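Local coordinates for petrobactin biosynthesis protein AsbB (Bacillus anthracis, PDB 3TO3), which catalyses the ATP-dependent condensation of spermidine with citryl-spermidine intermediates in the biosynthesis of petrobactin, a siderophore used for iron acquisition and virulence, at residues D212-L215 with K216-G220; R222-E225 with A226-R230. All blocks are in the same frame, centred on the assembly; numbering follows the deposited sequence.

Contact 1: residues D212-L215 with K216-G220; sequences DKIL and KSEVG
Asp212 and Lys216 meet through their backbones in the last turns of the amphipathic alpha-helix 208-219, where an i to i+4 bond from Lys216 N to Asp212 O is long and weak at 3.5 Å. The helix ends at Gly220, whose N still reaches Lys216 O; at its positive phi (100°) a CB would be jammed against the carbonyl O of Val219, so a residue without a side chain suits. Lys213 follows on the exposed side. Its carbonyl O is approached by Lys216 CB and receives a weak bond from Ser217 OG (3.4 Å), a short hydroxyl that can turn back onto its own helix. Ile214 faces inward, onto Phe350, Ser351 and Trp370 of the neighbouring strands. Its CD1 lies 3.4 Å from Glu218 CG, so the contact uses the aliphatic part of the glutamate, whose chain bends at chi2 (-56°); the carboxylate forms a salt bridge with Arg295, which probably offsets the cost of burying the charge. The side chain of Glu218 is about 12 Å from that of Lys299, which binds ATP. Glu218 N also donates to Ile214 O at 3.0 Å. Leu215, buried too, accepts from Val219 N, and the two branched side chains run side by side, with CD2 of Leu215 4.0 Å from CG2 of Val219.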
loop_
_atom_site.group_PDB
_atom_site.type_symbol
_atom_site.label_atom_id
_atom_site.label_comp_id
_atom_site.label_asym_id
_atom_site.label_seq_id
_atom_site.Cartn_x
_atom_site.Cartn_y
_atom_site.Cartn_z
ATOM N N ASP B 212 17.353 31.061 -8.135
ATOM C CA ASP B 212 16.760 31.938 -9.171
ATOM C C ASP B 212 17.443 31.695 -10.520
ATOM O O ASP B 212 16.807 31.711 -11.571
ATOM C CB ASP B 212 16.919 33.442 -8.850
ATOM C CG ASP B 212 15.903 33.976 -7.833
ATOM O OD1 ASP B 212 16.166 35.091 -7.302
ATOM O OD2 ASP B 212 14.858 33.329 -7.573
ATOM N N LYS B 213 18.756 31.507 -10.470
ATOM C CA LYS B 213 19.596 31.366 -11.665
ATOM C C LYS B 213 19.320 30.024 -12.324
ATOM O O LYS B 213 19.221 29.924 -13.541
ATOM C CB LYS B 213 21.083 31.470 -11.265
ATOM C CG LYS B 213 22.031 31.916 -12.340
ATOM C CD LYS B 213 23.478 31.872 -11.843
ATOM C CE LYS B 213 23.799 33.025 -10.873
ATOM N NZ LYS B 213 25.096 32.834 -10.138
ATOM N N ILE B 214 19.162 29.003 -11.496
ATOM C CA ILE B 214 18.931 27.637 -11.959
ATOM C C ILE B 214 17.554 27.409 -12.596
ATOM O O ILE B 214 17.438 26.644 -13.536
ATOM C CB ILE B 214 19.161 26.631 -10.819
ATOM C CG1 ILE B 214 20.186 25.603 -11.250
ATOM C CG2 ILE B 214 17.869 25.924 -10.435
ATOM C CD1 ILE B 214 19.561 24.400 -11.920
ATOM N N LEU B 215 16.522 28.073 -12.097
ATOM C CA LEU B 215 15.228 28.109 -12.788
ATOM C C LEU B 215 15.286 28.742 -14.180
ATOM O O LEU B 215 14.536 28.356 -15.073
ATOM C CB LEU B 215 14.218 28.928 -11.998
ATOM C CG LEU B 215 13.442 28.306 -10.865
ATOM C CD1 LEU B 215 12.244 29.191 -10.655
ATOM C CD2 LEU B 215 13.022 26.899 -11.220
ATOM N N LYS B 216 16.130 29.751 -14.356
ATOM C CA LYS B 216 16.261 30.343 -15.674
ATOM C C LYS B 216 16.527 29.208 -16.647
ATOM O O LYS B 216 15.735 28.977 -17.562
ATOM C CB LYS B 216 17.420 31.334 -15.715
ATOM C CG LYS B 216 17.117 32.700 -15.110
ATOM C CD LYS B 216 16.264 33.567 -16.033
ATOM C CE LYS B 216 16.407 35.067 -15.713
ATOM N NZ LYS B 216 15.613 35.959 -16.630
ATOM N N SER B 217 17.594 28.453 -16.387
ATOM C CA SER B 217 18.077 27.415 -17.293
ATOM C C SER B 217 17.149 26.217 -17.377
ATOM O O SER B 217 16.924 25.666 -18.439
ATOM C CB SER B 217 19.430 26.913 -16.802
ATOM O OG SER B 217 20.141 27.934 -16.130
ATOM N N GLU B 218 16.624 25.793 -16.244
ATOM C CA GLU B 218 15.894 24.539 -16.215
ATOM C C GLU B 218 14.497 24.633 -16.839
ATOM O O GLU B 218 14.039 23.691 -17.478
ATOM C CB GLU B 218 15.849 23.963 -14.785
ATOM C CG GLU B 218 17.217 23.576 -14.276
ATOM C CD GLU B 218 17.905 22.590 -15.229
ATOM O OE1 GLU B 218 17.320 21.503 -15.485
ATOM O OE2 GLU B 218 19.005 22.917 -15.744
ATOM N N VAL B 219 13.777 25.709 -16.553
ATOM C CA VAL B 219 12.515 26.009 -17.229
ATOM C C VAL B 219 12.628 26.763 -18.573
ATOM O O VAL B 219 12.003 26.393 -19.570
ATOM C CB VAL B 219 11.619 26.787 -16.267
ATOM C CG1 VAL B 219 10.199 26.839 -16.786
ATOM C CG2 VAL B 219 11.676 26.139 -14.881
ATOM N N GLY B 220 13.467 27.797 -18.595
ATOM C CA GLY B 220 13.554 28.720 -19.705
ATOM C C GLY B 220 12.791 30.000 -19.408
ATOM O O GLY B 220 11.757 29.958 -18.753
#

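Contact 2: residues R222-E225 with A226-R230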
loop_
_atom_site.group_PDB
_atom_site.type_symbol
_atom_site.label_atom_id
_atom_site.label_comp_id
_atom_site.label_asym_id
_atom_site.label_seq_id
_atom_site.Cartn_x
_atom_site.Cartn_y
_atom_site.Cartn_z
ATOM N N ARG B 222 11.083 31.812 -21.417
ATOM C CA ARG B 222 9.830 31.875 -22.149
ATOM C C ARG B 222 8.766 31.096 -21.394
ATOM O O ARG B 222 7.662 31.608 -21.145
ATOM C CB ARG B 222 9.983 31.331 -23.571
ATOM C CG ARG B 222 8.783 31.598 -24.491
ATOM C CD ARG B 222 8.893 30.791 -25.785
ATOM N NE ARG B 222 8.850 31.624 -26.990
ATOM C CZ ARG B 222 9.310 31.248 -28.184
ATOM N NH1 ARG B 222 9.865 30.047 -28.343
ATOM N NH2 ARG B 222 9.219 32.076 -29.224
ATOM N N LYS B 223 9.112 29.862 -21.029
ATOM C CA LYS B 223 8.194 28.980 -20.327
ATOM C C LYS B 223 7.832 29.578 -18.970
ATOM O O LYS B 223 6.656 29.633 -18.599
ATOM C CB LYS B 223 8.809 27.595 -20.153
ATOM C CG LYS B 223 7.971 26.484 -20.744
ATOM C CD LYS B 223 7.883 25.300 -19.787
ATOM C CE LYS B 223 8.364 23.990 -20.420
ATOM N NZ LYS B 223 7.694 23.710 -21.734
ATOM N N LEU B 224 8.846 30.045 -18.246
ATOM C CA LEU B 224 8.656 30.587 -16.907
ATOM C C LEU B 224 7.729 31.777 -16.985
ATOM O O LEU B 224 6.925 32.016 -16.081
ATOM C CB LEU B 224 9.992 31.000 -16.293
ATOM C CG LEU B 224 10.172 31.121 -14.771
ATOM C CD1 LEU B 224 9.376 30.091 -13.967
ATOM C CD2 LEU B 224 11.652 31.023 -14.412
ATOM N N GLU B 225 7.825 32.508 -18.087
ATOM C CA GLU B 225 7.021 33.700 -18.258
ATOM C C GLU B 225 5.600 33.232 -18.457
ATOM O O GLU B 225 4.660 33.814 -17.940
ATOM C CB GLU B 225 7.507 34.520 -19.464
ATOM C CG GLU B 225 6.874 35.900 -19.592
ATOM C CD GLU B 225 7.655 36.823 -20.537
ATOM O OE1 GLU B 225 7.160 37.941 -20.838
ATOM O OE2 GLU B 225 8.769 36.435 -20.973
ATOM N N ALA B 226 5.463 32.145 -19.190
ATOM C CA ALA B 226 4.156 31.612 -19.518
ATOM C C ALA B 226 3.564 30.906 -18.308
ATOM O O ALA B 226 2.340 30.852 -18.139
ATOM C CB ALA B 226 4.266 30.653 -20.689
ATOM N N TYR B 227 4.441 30.345 -17.481
ATOM C CA TYR B 227 4.008 29.756 -16.220
ATOM C C TYR B 227 3.441 30.853 -15.319
ATOM O O TYR B 227 2.374 30.689 -14.713
ATOM C CB TYR B 227 5.162 29.015 -15.530
ATOM C CG TYR B 227 5.426 27.615 -16.073
ATOM C CD1 TYR B 227 4.549 27.028 -16.982
ATOM C CD2 TYR B 227 6.540 26.873 -15.657
ATOM C CE1 TYR B 227 4.771 25.745 -17.469
ATOM C CE2 TYR B 227 6.771 25.578 -16.141
ATOM C CZ TYR B 227 5.879 25.021 -17.043
ATOM O OH TYR B 227 6.082 23.743 -17.543
ATOM N N LYS B 228 4.137 31.980 -15.240
ATOM C CA LYS B 228 3.660 33.081 -14.415
ATOM C C LYS B 228 2.341 33.646 -14.914
ATOM O O LYS B 228 1.530 34.103 -14.119
ATOM C CB LYS B 228 4.731 34.165 -14.240
ATOM C CG LYS B 228 5.879 33.653 -13.362
ATOM C CD LYS B 228 7.079 34.589 -13.264
ATOM C CE LYS B 228 8.184 33.927 -12.417
ATOM N NZ LYS B 228 9.465 34.687 -12.481
ATOM N N GLU B 229 2.105 33.595 -16.220
ATOM C CA GLU B 229 0.887 34.188 -16.764
ATOM C C GLU B 229 -0.288 33.278 -16.490
ATOM O O GLU B 229 -1.422 33.734 -16.399
ATOM C CB GLU B 229 1.009 34.466 -18.265
ATOM C CG GLU B 229 0.904 35.950 -18.633
ATOM C CD GLU B 229 -0.495 36.533 -18.393
ATOM O OE1 GLU B 229 -1.453 35.756 -18.161
ATOM O OE2 GLU B 229 -0.633 37.777 -18.439
ATOM N N ARG B 230 -0.018 31.985 -16.369
ATOM C CA ARG B 230 -1.077 31.034 -16.066
ATOM C C ARG B 230 -1.566 31.199 -14.617
ATOM O O ARG B 230 -2.758 31.301 -14.371
ATOM C CB ARG B 230 -0.623 29.598 -16.360
ATOM C CG ARG B 230 -1.572 28.548 -15.833
ATOM C CD ARG B 230 -1.360 27.198 -16.497
ATOM N NE ARG B 230 -1.655 26.084 -15.590
ATOM C CZ ARG B 230 -2.859 25.830 -15.074
ATOM N NH1 ARG B 230 -3.893 26.616 -15.374
ATOM N NH2 ARG B 230 -3.031 24.791 -14.249
#
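Lys223 and Tyr227 lie alongside each other, pointing the same way, one turn apart on the amphipathic alpha-helix 221-232. The lysine touches with the middle of its chain: CD sits 3.3 Å from Tyr227 OH and 3.4 Å from Tyr227 CZ, meeting the phenol end of the ring obliquely. Bends at chi2, chi3 and chi4 lead the lysine chain past the hydroxyl. Tyr227 has CG anti to its carbonyl carbon (chi1 -81°), which lays the near end of the ring over the preceding turn, with CG 3.5 Å from Lys223 O. A large ring suits this place because it also reaches Val219 of helix 208-219 and Phe243 and Leu271 of nearby strands.

Leu224 and Lys228 are set differently, the two side chains crossing at a slant. Leu224 is buried against Leu215 and Phe243, as befits a branched apolar residue, while Lys228 runs out extended from CG. That CG lies over the backbone, 3.3 Å from Leu224 O, and only CE, at the far end of the chain, comes up to Leu224 CG, at 4.2 Å.

Beneath these pairs run i to i+4 backbone bonds. Tyr227 N donates to Lys223 O at 2.6 Å, and Lys228 N reaches Leu224 O at 2.9 Å. Ala226, on the exposed side, adds only a methyl group, which rests 3.3 Å from Lys223 O.

Across this turn, then, the lysines offer CD and CE rather than charge, one beside the phenol end of Tyr227, the other beside Leu224, and the hydrogen bonding is left to the backbone.

How the contacts relate
Contacts 1 and 2 occupy successive helices, 208-219 and 221-232, separated by the break at Gly220. Each is partly buried, with an apolar face inward and charged residues outward. The helices meet through those inner faces: Val219 CG1 packs 3.7 Å from Tyr227 CE2, and the side chains of Leu215 and Leu224 touch. Contact 1 sits nearer the centre of the chain, against strands 345-355 and 367-371, and there the buried carboxylate of Glu218 finds its partner outside the two segments, in Arg295. Contact 2 is farther out, away from the annotated sites, and rests on strands 241-246 and 268-273; its buried side is an aromatic ring and a leucine, bordered by lysine methylenes.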